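PDB 4Q5O: ectoine dioxygenase, which catalyses the iron- and 2-oxoglutarate-dependent hydroxylation of L-ectoine to 5-hydroxyectoine, an osmolyte that protects cells under extreme osmotic stress. Local coordinates for residues Ser99-His104 and Gln135-Tyr140. Residues are numbered along the deposited sequence; the frame is centred on the assembly and turned at random.
Sequences SIFEIH and QSRLNY. With 6CS ((4S,5S)-5-hydroxy-2-methyl-1,4,5,6-tetrahydropyrimidine-4-carboxylic acid), chain E.
CE2 of F101 stands over one face of the R137 guanidinium, 3.3 Å from NE of R137 and off-centre toward the rim of the group; the two planes are inclined 49°, so ring and guanidinium are tilted and not stacked flat. Lower down, R137 CG covers a face of the same ring, a CH-pi contact of 4.2 Å from CG to the F101 centroid. A bend at chi3 (-65°) brings the R137 head round beside the ring, and its edge meets the bound 5-hydroxyectoine, with NH2 of R137 3.5 Å from NAG of the ligand. Q135, an ectoine-binding residue, lies at the edge of the F101 ring and also touches the product. At the other end, the H104 ring takes S136 OG at its edge, ND1 to OG 2.8 Å in a hydrogen bond that either could donate.

Beneath these groups, strands 97-101 and 131-141 run antiparallel as neighbours in the main sheet of this cupin-clan dioxygenase. I100 and L138 form the hydrogen-bonded pair, I100 N to L138 O 3.1 Å and L138 N to I100 O 3.0 Å. Their side chains lie alongside each other on the face covered by helix 63-78, where I103 CG2 also packs on L138 CB at 3.9 Å. E102 occupies the N-cap position of the short helix 103-106, and its carboxylate forms a salt bridge with R294.

S99, F101, R137 and N139 share the opposite face, where 2-oxoglutarate touches R137 and N139. With an alanine at R137, the F101 face would probably lose its cover and a gap would open beside product and cosubstrate. The chemistry is thus divided: aliphatic packing backs the sheet, while R137, packed against F101, and the side chains of Q135 and N139 face the ligands.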
ATOM      1  N   SER A  99      15.976  -6.943 -10.586  1.00 60.43           N
ATOM      2  CA  SER A  99      16.345  -5.801 -11.394  1.00 58.41           C
ATOM      3  C   SER A  99      17.456  -6.139 -12.356  1.00 57.29           C
ATOM      4  O   SER A  99      18.279  -7.014 -12.092  1.00 60.00           O
ATOM      5  CB  SER A  99      16.801  -4.655 -10.504  1.00 55.01           C
ATOM      6  OG  SER A  99      15.749  -4.275  -9.652  1.00 60.47           O
ATOM      7  N   ILE A 100      17.456  -5.446 -13.485  1.00 53.55           N
ATOM      8  CA  ILE A 100      18.578  -5.473 -14.399  1.00 52.69           C
ATOM      9  C   ILE A 100      18.887  -4.012 -14.733  1.00 52.29           C
ATOM     10  O   ILE A 100      18.010  -3.298 -15.214  1.00 53.73           O
ATOM     11  CB  ILE A 100      18.236  -6.274 -15.666  1.00 48.20           C
ATOM     12  CG1 ILE A 100      17.709  -7.661 -15.289  1.00 47.36           C
ATOM     13  CG2 ILE A 100      19.445  -6.396 -16.560  1.00 52.20           C
ATOM     14  CD1 ILE A 100      16.910  -8.343 -16.378  1.00 46.51           C
ATOM     15  N   PHE A 101      20.102  -3.550 -14.428  1.00 50.28           N
ATOM     16  CA  PHE A 101      20.494  -2.179 -14.766  1.00 52.51           C
ATOM     17  C   PHE A 101      20.994  -2.142 -16.200  1.00 50.80           C
ATOM     18  O   PHE A 101      21.165  -3.186 -16.813  1.00 56.68           O
ATOM     19  CB  PHE A 101      21.569  -1.637 -13.812  1.00 55.59           C
ATOM     20  CG  PHE A 101      21.054  -1.309 -12.433  1.00 55.92           C
ATOM     21  CD1 PHE A 101      21.244  -2.188 -11.374  1.00 54.58           C
ATOM     22  CD2 PHE A 101      20.378  -0.123 -12.195  1.00 54.48           C
ATOM     23  CE1 PHE A 101      20.758  -1.889 -10.113  1.00 52.51           C
ATOM     24  CE2 PHE A 101      19.899   0.182 -10.926  1.00 55.04           C
ATOM     25  CZ  PHE A 101      20.088  -0.698  -9.891  1.00 51.54           C
ATOM     26  N   GLU A 102      21.221  -0.946 -16.729  1.00 52.64           N
ATOM     27  CA  GLU A 102      21.721  -0.776 -18.098  1.00 54.96           C
ATOM     28  C   GLU A 102      20.991  -1.630 -19.133  1.00 56.68           C
ATOM     29  O   GLU A 102      21.630  -2.242 -19.985  1.00 56.90           O
ATOM     30  CB  GLU A 102      23.230  -1.060 -18.178  1.00 54.16           C
ATOM     31  CG  GLU A 102      24.133  -0.032 -17.493  1.00 57.90           C
ATOM     32  CD  GLU A 102      24.306   1.281 -18.276  1.00 69.24           C
ATOM     33  OE1 GLU A 102      24.781   1.243 -19.443  1.00 63.31           O
ATOM     34  OE2 GLU A 102      23.985   2.359 -17.707  1.00 72.86           O
ATOM     35  N   ILE A 103      19.664  -1.687 -19.050  1.00 54.33           N
ATOM     36  CA  ILE A 103      18.879  -2.418 -20.034  1.00 54.19           C
ATOM     37  C   ILE A 103      18.749  -1.586 -21.292  1.00 52.46           C
ATOM     38  O   ILE A 103      18.404  -2.111 -22.344  1.00 56.64           O
ATOM     39  CB  ILE A 103      17.454  -2.777 -19.525  1.00 54.03           C
ATOM     40  CG1 ILE A 103      16.917  -1.663 -18.648  1.00 46.79           C
ATOM     41  CG2 ILE A 103      17.425  -4.119 -18.787  1.00 50.54           C
ATOM     42  CD1 ILE A 103      16.070  -0.692 -19.393  1.00 52.68           C
ATOM     43  N   HIS A 104      19.025  -0.286 -21.188  1.00 53.57           N
ATOM     44  CA  HIS A 104      18.954   0.597 -22.354  1.00 51.26           C
ATOM     45  C   HIS A 104      20.144   0.278 -23.250  1.00 57.12           C
ATOM     46  O   HIS A 104      20.212   0.695 -24.409  1.00 60.81           O
ATOM     47  CB  HIS A 104      18.954   2.064 -21.933  1.00 43.59           C
ATOM     48  CG  HIS A 104      20.305   2.585 -21.547  1.00 54.82           C
ATOM     49  ND1 HIS A 104      20.958   2.200 -20.391  1.00 51.44           N
ATOM     50  CD2 HIS A 104      21.128   3.471 -22.162  1.00 50.60           C
ATOM     51  CE1 HIS A 104      22.120   2.825 -20.314  1.00 50.91           C
ATOM     52  NE2 HIS A 104      22.247   3.602 -21.376  1.00 53.33           N
ATOM     53  N   GLN A 135      20.703   6.419 -16.445  1.00 49.30           N
ATOM     54  CA  GLN A 135      20.448   5.143 -15.764  1.00 44.49           C
ATOM     55  C   GLN A 135      19.172   4.583 -16.352  1.00 44.22           C
ATOM     56  O   GLN A 135      18.220   5.319 -16.587  1.00 46.06           O
ATOM     57  CB  GLN A 135      20.274   5.312 -14.251  1.00 38.01           C
ATOM     58  CG  GLN A 135      19.574   4.122 -13.562  1.00 45.85           C
ATOM     59  CD  GLN A 135      19.398   4.276 -12.045  1.00 53.14           C
ATOM     60  OE1 GLN A 135      20.220   4.893 -11.363  1.00 53.13           O
ATOM     61  NE2 GLN A 135      18.321   3.703 -11.513  1.00 54.90           N
ATOM     62  N   SER A 136      19.149   3.288 -16.617  1.00 42.59           N
ATOM     63  CA  SER A 136      17.907   2.644 -16.956  1.00 44.29           C
ATOM     64  C   SER A 136      17.791   1.412 -16.073  1.00 46.06           C
ATOM     65  O   SER A 136      18.764   0.991 -15.469  1.00 48.26           O
ATOM     66  CB  SER A 136      17.873   2.295 -18.435  1.00 42.77           C
ATOM     67  OG  SER A 136      18.852   1.328 -18.723  1.00 51.95           O
ATOM     68  N   ARG A 137      16.598   0.845 -15.973  1.00 47.80           N
ATOM     69  CA  ARG A 137      16.405  -0.341 -15.147  1.00 45.53           C
ATOM     70  C   ARG A 137      15.210  -1.113 -15.688  1.00 48.69           C
ATOM     71  O   ARG A 137      14.330  -0.521 -16.319  1.00 49.46           O
ATOM     72  CB  ARG A 137      16.151   0.071 -13.694  1.00 46.59           C
ATOM     73  CG  ARG A 137      16.696  -0.922 -12.670  1.00 59.40           C
ATOM     74  CD  ARG A 137      16.209  -0.663 -11.241  1.00 61.26           C
ATOM     75  NE  ARG A 137      16.685   0.605 -10.691  1.00 66.75           N
ATOM     76  CZ  ARG A 137      16.889   0.822  -9.391  1.00 70.92           C
ATOM     77  NH1 ARG A 137      16.666  -0.157  -8.511  1.00 62.49           N
ATOM     78  NH2 ARG A 137      17.328   2.010  -8.973  1.00 68.70           N
ATOM     79  N   LEU A 138      15.190  -2.430 -15.488  1.00 49.66           N
ATOM     80  CA  LEU A 138      13.950  -3.203 -15.633  1.00 48.78           C
ATOM     81  C   LEU A 138      13.664  -3.876 -14.296  1.00 51.00           C
ATOM     82  O   LEU A 138      14.541  -4.548 -13.745  1.00 52.78           O
ATOM     83  CB  LEU A 138      14.054  -4.244 -16.741  1.00 46.71           C
ATOM     84  CG  LEU A 138      12.909  -5.254 -16.918  1.00 51.78           C
ATOM     85  CD1 LEU A 138      11.687  -4.661 -17.615  1.00 44.01           C
ATOM     86  CD2 LEU A 138      13.388  -6.476 -17.676  1.00 57.36           C
ATOM     87  N   ASN A 139      12.445  -3.683 -13.785  1.00 48.98           N
ATOM     88  CA  ASN A 139      12.058  -4.106 -12.428  1.00 46.90           C
ATOM     89  C   ASN A 139      10.930  -5.105 -12.410  1.00 40.84           C
ATOM     90  O   ASN A 139       9.866  -4.849 -12.948  1.00 47.95           O
ATOM     91  CB  ASN A 139      11.558  -2.912 -11.613  1.00 45.54           C
ATOM     92  CG  ASN A 139      12.661  -2.011 -11.165  1.00 48.40           C
ATOM     93  OD1 ASN A 139      13.684  -2.473 -10.677  1.00 61.96           O
ATOM     94  ND2 ASN A 139      12.468  -0.708 -11.331  1.00 51.95           N
ATOM     95  N   TYR A 140      11.151  -6.232 -11.763  1.00 45.05           N
ATOM     96  CA  TYR A 140      10.070  -7.143 -11.442  1.00 49.09           C
ATOM     97  C   TYR A 140       9.891  -7.178  -9.910  1.00 49.94           C
ATOM     98  O   TYR A 140      10.778  -7.639  -9.198  1.00 56.07           O
ATOM     99  CB  TYR A 140      10.360  -8.551 -11.993  1.00 47.15           C
ATOM    100  CG  TYR A 140       9.239  -9.518 -11.707  1.00 53.96           C
ATOM    101  CD1 TYR A 140       8.131  -9.577 -12.535  1.00 43.55           C
ATOM    102  CD2 TYR A 140       9.266 -10.342 -10.577  1.00 58.55           C
ATOM    103  CE1 TYR A 140       7.086 -10.432 -12.258  1.00 52.36           C
ATOM    104  CE2 TYR A 140       8.224 -11.215 -10.294  1.00 48.80           C
ATOM    105  CZ  TYR A 140       7.133 -11.254 -11.141  1.00 54.74           C
ATOM    106  OH  TYR A 140       6.082 -12.117 -10.888  1.00 60.24           O
TER
HETATM  107  O   6CS E 403      17.723   4.271  -4.431  1.00 79.69           O
HETATM  108  C   6CS E 403      17.430   5.503  -4.564  1.00 77.60           C
HETATM  109  OXT 6CS E 403      17.176   6.162  -3.514  1.00 69.28           O
HETATM  110  CA  6CS E 403      17.464   6.163  -5.923  1.00 78.77           C
HETATM  111  N   6CS E 403      18.544   5.461  -6.531  1.00 82.14           N
HETATM  112  CAI 6CS E 403      18.661   5.130  -7.799  1.00 80.50           C
HETATM  113  CAA 6CS E 403      19.894   4.345  -8.158  1.00 71.19           C
HETATM  114  NAG 6CS E 403      17.683   5.476  -8.781  1.00 78.52           N
HETATM  115  CG2 6CS E 403      16.580   6.209  -8.295  1.00 75.19           C
HETATM  116  CB  6CS E 403      16.200   6.183  -6.814  1.00 77.24           C
HETATM  117  OG1 6CS E 403      15.532   7.454  -6.590  1.00 74.26           O